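Local structure of pseudoaglycone deacetylase Dbv21 (Actinoplanes teichomyceticus, 3DFI) at residues 76-81 with 226-231; 221-226 with 239-244. The protein probably removes the acetyl group from the pseudoaglycone of the antibiotic A40926, as a zinc-binding deacetylase of the PIG-L (GlcNAc-PI de-N-acetylase) family. One frame throughout, in Å; residues are numbered along the deposited sequence.

In the fold
Both contacts lie among helices packed around the mixed sheet of an alpha/beta fold, on the same side of the chain's centre, their own centres about 11 Å apart, and they share Tyr226. Along the chain their segments alternate: helix 71-86 comes first, then the end of helix 213-223, and Tyr226 leads into helix 227-233, which is followed by helix 240-251. Contact 1 joins this C-terminal run of helices back to helix 71-86; contact 2 packs two of its members together. The two meet directly, Leu230 lying against Leu240 and the carbonyl of His225 against Glu78. The turn that ends at Tyr226 is thus held from two sides, with the Tyr226 side chain about 10 Å from the bound zinc.

Contact 1. Residues 76-81 with 226-231; sequences RNEDIA and YATQLS
A buried polar contact joins Glu78 and Asp79 of helix 71-86 to Tyr226, just before helix 227-233, and Thr228 in its first turn, among the helices outside the mixed sheet of the alpha/beta fold of this PIG-L family enzyme. Glu78 points at the first turn of the helix, and its OE2 accepts a fairly straight hydrogen bond from Thr228 N at 2.9 Å. The donor comes in on the syn side of the carboxylate; Ala227 N also lies close to OE2, at 3.1 Å. A carboxylate at this helix start should be favoured by the helix dipole. Chi1 of -69° sets Glu78 CG anti to the carbonyl carbon; the chain, extended from there, brings the carboxylate to the neighbouring helix. Tyr226 lies side by side with Asp79, its CE1 3.5 Å from Asp79 CA, while Glu78 CB approaches CD1 of the ring obliquely at 4.0 Å. Asp79 is gripped at both oxygens, since OD2 is hydrogen-bonded to NE2 of His92 in strand 89-92. Carboxylate and ring are turned 39° apart, and Tyr226 OH donates to Asp79 OD1 at 2.6 Å from the anti side, 19° out of the carboxylate plane.

Contact 2. Residues 221-226 with 239-244; sequences QAMKHY and NLFAKL
Met223 and Phe241 reach toward each other tip to tip in a Met-aromatic contact, which packs the end of helix 213-223 against the N-terminal part of helix 240-251 in this alpha/beta fold. The sulfur Met223 SD stands 5.2 Å from the centroid of the Phe241 ring and 72° off its normal, an oblique approach. The Met223 chain bends at its last torsion (chi3 57°), which turns CE toward helix 240-251. This methyl is the focus of the apolar packing: it meets Phe241 CE2 at 3.6 Å, and it lies 3.6 Å from Leu240 CD2. Leu244, one turn after Leu240 and three residues after Phe241, meets the same methyl group. The Lys224 and Phe241 side chains cross at about a right angle, Lys224 CG lying obliquely to the ring, 4.0 Å from Phe241 CZ. Phe220 adds a second ring beside Phe241, and Val21 and Leu22 of helix 19-33 also touch Met223. No hydrogen bond joins the two segments. Leu244 meets Met223 tip to tip as well, and the fit is tight there, with Leu244 CD1 3.5 Å from Met223 CE and 3.7 Å from Met223 SD.

Contact 1. Residues 76-81 with 226-231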
loop_
_atom_site.group_PDB
_atom_site.type_symbol
_atom_site.label_atom_id
_atom_site.label_comp_id
_atom_site.label_asym_id
_atom_site.label_seq_id
_atom_site.Cartn_x
_atom_site.Cartn_y
_atom_site.Cartn_z
ATOM N N ARG A 76 10.187 -4.171 -8.652
ATOM C CA ARG A 76 9.821 -5.450 -8.028
ATOM C C ARG A 76 10.957 -5.930 -7.116
ATOM O O ARG A 76 10.702 -6.469 -6.033
ATOM C CB ARG A 76 9.466 -6.500 -9.075
ATOM C CG ARG A 76 8.080 -6.317 -9.678
ATOM C CD ARG A 76 7.678 -7.516 -10.530
ATOM N NE ARG A 76 8.633 -7.811 -11.612
ATOM C CZ ARG A 76 8.576 -7.268 -12.827
ATOM N NH1 ARG A 76 7.642 -6.362 -13.127
ATOM N NH2 ARG A 76 9.443 -7.631 -13.747
ATOM N N ASN A 77 12.200 -5.707 -7.547
ATOM C CA ASN A 77 13.371 -6.026 -6.719
ATOM C C ASN A 77 13.451 -5.167 -5.464
ATOM O O ASN A 77 13.832 -5.646 -4.392
ATOM C CB ASN A 77 14.677 -5.903 -7.524
ATOM C CG ASN A 77 14.889 -7.065 -8.496
ATOM O OD1 ASN A 77 14.610 -8.235 -8.185
ATOM N ND2 ASN A 77 15.425 -6.746 -9.671
ATOM N N GLU A 78 13.124 -3.886 -5.602
ATOM C CA GLU A 78 13.035 -3.003 -4.439
ATOM C C GLU A 78 11.999 -3.512 -3.424
ATOM O O GLU A 78 12.252 -3.531 -2.205
ATOM C CB GLU A 78 12.679 -1.581 -4.874
ATOM C CG GLU A 78 13.812 -0.848 -5.668
ATOM C CD GLU A 78 13.426 0.588 -6.007
ATOM O OE1 GLU A 78 12.204 0.922 -5.988
ATOM O OE2 GLU A 78 14.348 1.398 -6.261
ATOM N N ASP A 79 10.830 -3.891 -3.937
ATOM C CA ASP A 79 9.731 -4.399 -3.121
ATOM C C ASP A 79 10.147 -5.673 -2.369
ATOM O O ASP A 79 9.889 -5.798 -1.181
ATOM C CB ASP A 79 8.500 -4.644 -4.011
ATOM C CG ASP A 79 7.254 -5.006 -3.216
ATOM O OD1 ASP A 79 6.816 -4.199 -2.364
ATOM O OD2 ASP A 79 6.698 -6.086 -3.475
ATOM N N ILE A 80 10.826 -6.598 -3.052
ATOM C CA ILE A 80 11.317 -7.831 -2.409
ATOM C C ILE A 80 12.294 -7.523 -1.248
ATOM O O ILE A 80 12.123 -8.044 -0.134
ATOM C CB ILE A 80 11.914 -8.794 -3.461
ATOM C CG1 ILE A 80 10.791 -9.306 -4.385
ATOM C CG2 ILE A 80 12.730 -9.941 -2.817
ATOM C CD1 ILE A 80 11.271 -9.894 -5.751
ATOM N N ALA A 81 13.281 -6.664 -1.500
ATOM C CA ALA A 81 14.255 -6.238 -0.472
ATOM C C ALA A 81 13.563 -5.638 0.760
ATOM O O ALA A 81 13.835 -6.038 1.901
ATOM C CB ALA A 81 15.261 -5.235 -1.068
ATOM N N TYR A 226 13.036 1.280 -1.460
ATOM C CA TYR A 226 12.331 1.839 -2.621
ATOM C C TYR A 226 12.997 3.136 -3.091
ATOM O O TYR A 226 12.374 4.201 -3.082
ATOM C CB TYR A 226 10.879 2.122 -2.283
ATOM C CG TYR A 226 10.084 0.921 -1.877
ATOM C CD1 TYR A 226 9.600 0.025 -2.830
ATOM C CD2 TYR A 226 9.776 0.692 -0.535
ATOM C CE1 TYR A 226 8.828 -1.108 -2.457
ATOM C CE2 TYR A 226 8.994 -0.429 -0.146
ATOM C CZ TYR A 226 8.526 -1.324 -1.113
ATOM O OH TYR A 226 7.750 -2.428 -0.741
ATOM N N ALA A 227 14.230 3.015 -3.564
ATOM C CA ALA A 227 15.109 4.167 -3.780
ATOM C C ALA A 227 14.616 4.972 -4.964
ATOM O O ALA A 227 14.852 6.174 -5.075
ATOM C CB ALA A 227 16.505 3.671 -4.063
ATOM N N THR A 228 14.011 4.253 -5.896
ATOM C CA THR A 228 13.408 4.828 -7.083
ATOM C C THR A 228 12.328 5.876 -6.688
ATOM O O THR A 228 12.390 7.022 -7.122
ATOM C CB THR A 228 12.863 3.648 -7.945
ATOM O OG1 THR A 228 12.919 3.960 -9.334
ATOM C CG2 THR A 228 11.526 3.185 -7.517
ATOM N N GLN A 229 11.394 5.468 -5.823
ATOM C CA GLN A 229 10.296 6.293 -5.334
ATOM C C GLN A 229 10.776 7.334 -4.331
ATOM O O GLN A 229 10.371 8.506 -4.394
ATOM C CB GLN A 229 9.195 5.421 -4.701
ATOM C CG GLN A 229 8.573 4.386 -5.661
ATOM C CD GLN A 229 8.324 4.933 -7.060
ATOM O OE1 GLN A 229 9.063 4.617 -8.001
ATOM N NE2 GLN A 229 7.310 5.784 -7.199
ATOM N N LEU A 230 11.650 6.927 -3.412
ATOM C CA LEU A 230 12.235 7.902 -2.478
ATOM C C LEU A 230 13.112 8.950 -3.127
ATOM O O LEU A 230 13.413 9.983 -2.504
ATOM C CB LEU A 230 12.927 7.228 -1.286
ATOM C CG LEU A 230 11.922 6.931 -0.142
ATOM C CD1 LEU A 230 10.726 6.076 -0.583
ATOM C CD2 LEU A 230 12.607 6.295 1.056
ATOM N N SER A 231 13.501 8.739 -4.386
ATOM C CA SER A 231 14.238 9.816 -5.054
ATOM C C SER A 231 13.335 11.058 -5.284
ATOM O O SER A 231 13.838 12.172 -5.466
ATOM C CB SER A 231 14.991 9.351 -6.314
ATOM O OG SER A 231 14.136 9.207 -7.415
#

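Contact 2. Residues 221-226 with 239-244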
loop_
_atom_site.group_PDB
_atom_site.type_symbol
_atom_site.label_atom_id
_atom_site.label_comp_id
_atom_site.label_asym_id
_atom_site.label_seq_id
_atom_site.Cartn_x
_atom_site.Cartn_y
_atom_site.Cartn_z
ATOM N N GLN A 221 13.781 1.390 7.775
ATOM C CA GLN A 221 14.825 0.667 7.052
ATOM C C GLN A 221 14.294 0.028 5.771
ATOM O O GLN A 221 14.915 0.126 4.720
ATOM C CB GLN A 221 15.507 -0.362 7.972
ATOM C CG GLN A 221 16.759 -1.005 7.380
ATOM C CD GLN A 221 17.938 -0.040 7.228
ATOM O OE1 GLN A 221 18.170 0.834 8.073
ATOM N NE2 GLN A 221 18.706 -0.219 6.152
ATOM N N ALA A 222 13.130 -0.604 5.862
ATOM C CA ALA A 222 12.446 -1.147 4.701
ATOM C C ALA A 222 12.147 -0.083 3.632
ATOM O O ALA A 222 12.333 -0.350 2.439
ATOM C CB ALA A 222 11.153 -1.875 5.131
ATOM N N MET A 223 11.687 1.104 4.055
ATOM C CA MET A 223 11.393 2.213 3.129
ATOM C C MET A 223 12.585 2.650 2.257
ATOM O O MET A 223 12.400 3.055 1.107
ATOM C CB MET A 223 10.867 3.434 3.881
ATOM C CG MET A 223 9.433 3.297 4.402
ATOM S SD MET A 223 9.041 4.636 5.537
ATOM C CE MET A 223 9.376 6.033 4.464
ATOM N N LYS A 224 13.794 2.576 2.822
ATOM C CA LYS A 224 15.035 2.921 2.111
ATOM C C LYS A 224 15.229 2.087 0.846
ATOM O O LYS A 224 15.867 2.545 -0.104
ATOM C CB LYS A 224 16.249 2.759 3.024
ATOM C CG LYS A 224 16.259 3.713 4.202
ATOM C CD LYS A 224 17.448 3.464 5.113
ATOM C CE LYS A 224 17.325 4.275 6.399
ATOM N NZ LYS A 224 18.574 4.207 7.210
ATOM N N HIS A 225 14.651 0.883 0.814
ATOM C CA HIS A 225 14.809 0.019 -0.350
ATOM C C HIS A 225 14.112 0.511 -1.615
ATOM O O HIS A 225 14.585 0.243 -2.715
ATOM C CB HIS A 225 14.472 -1.431 -0.037
ATOM C CG HIS A 225 15.580 -2.139 0.668
ATOM N ND1 HIS A 225 16.805 -2.364 0.073
ATOM C CD2 HIS A 225 15.670 -2.644 1.922
ATOM C CE1 HIS A 225 17.600 -2.987 0.926
ATOM N NE2 HIS A 225 16.940 -3.162 2.059
ATOM N N TYR A 226 13.036 1.280 -1.460
ATOM C CA TYR A 226 12.331 1.839 -2.621
ATOM C C TYR A 226 12.997 3.136 -3.091
ATOM O O TYR A 226 12.374 4.201 -3.082
ATOM C CB TYR A 226 10.879 2.122 -2.283
ATOM C CG TYR A 226 10.084 0.921 -1.877
ATOM C CD1 TYR A 226 9.600 0.025 -2.830
ATOM C CD2 TYR A 226 9.776 0.692 -0.535
ATOM C CE1 TYR A 226 8.828 -1.108 -2.457
ATOM C CE2 TYR A 226 8.994 -0.429 -0.146
ATOM C CZ TYR A 226 8.526 -1.324 -1.113
ATOM O OH TYR A 226 7.750 -2.428 -0.741
ATOM N N ASN A 239 10.693 15.969 3.974
ATOM C CA ASN A 239 11.158 15.672 5.328
ATOM C C ASN A 239 10.934 14.223 5.672
ATOM O O ASN A 239 10.762 13.912 6.840
ATOM C CB ASN A 239 10.499 16.641 6.401
ATOM N N LEU A 240 11.014 13.332 4.669
ATOM C CA LEU A 240 10.199 12.119 4.711
ATOM C C LEU A 240 10.132 11.445 6.077
ATOM O O LEU A 240 9.064 11.418 6.675
ATOM C CB LEU A 240 10.522 11.118 3.587
ATOM C CG LEU A 240 9.553 9.955 3.512
ATOM C CD1 LEU A 240 8.112 10.468 3.299
ATOM C CD2 LEU A 240 9.983 8.976 2.430
ATOM N N PHE A 241 11.265 10.953 6.584
ATOM C CA PHE A 241 11.263 10.235 7.871
ATOM C C PHE A 241 10.833 11.121 9.038
ATOM O O PHE A 241 10.026 10.707 9.863
ATOM C CB PHE A 241 12.619 9.576 8.145
ATOM C CG PHE A 241 12.983 8.511 7.141
ATOM C CD1 PHE A 241 14.081 8.674 6.313
ATOM C CD2 PHE A 241 12.218 7.359 7.014
ATOM C CE1 PHE A 241 14.418 7.695 5.369
ATOM C CE2 PHE A 241 12.554 6.374 6.080
ATOM C CZ PHE A 241 13.645 6.551 5.254
ATOM N N ALA A 242 11.402 12.328 9.109
ATOM C CA ALA A 242 10.941 13.353 10.054
ATOM C C ALA A 242 9.422 13.632 9.898
ATOM O O ALA A 242 8.668 13.616 10.881
ATOM C CB ALA A 242 11.755 14.626 9.888
ATOM N N LYS A 243 8.978 13.851 8.659
ATOM C CA LYS A 243 7.584 14.145 8.364
ATOM C C LYS A 243 6.670 13.018 8.882
ATOM O O LYS A 243 5.622 13.281 9.504
ATOM C CB LYS A 243 7.414 14.344 6.853
ATOM C CG LYS A 243 6.046 14.861 6.395
ATOM C CD LYS A 243 5.914 16.385 6.617
ATOM C CE LYS A 243 4.511 16.882 6.237
ATOM N NZ LYS A 243 4.208 18.271 6.726
ATOM N N LEU A 244 7.083 11.773 8.653
ATOM C CA LEU A 244 6.334 10.612 9.116
ATOM C C LEU A 244 6.280 10.516 10.644
ATOM O O LEU A 244 5.249 10.148 11.191
ATOM C CB LEU A 244 6.880 9.310 8.517
ATOM C CG LEU A 244 6.714 9.055 7.008
ATOM C CD1 LEU A 244 7.145 7.623 6.642
ATOM C CD2 LEU A 244 5.290 9.317 6.491
#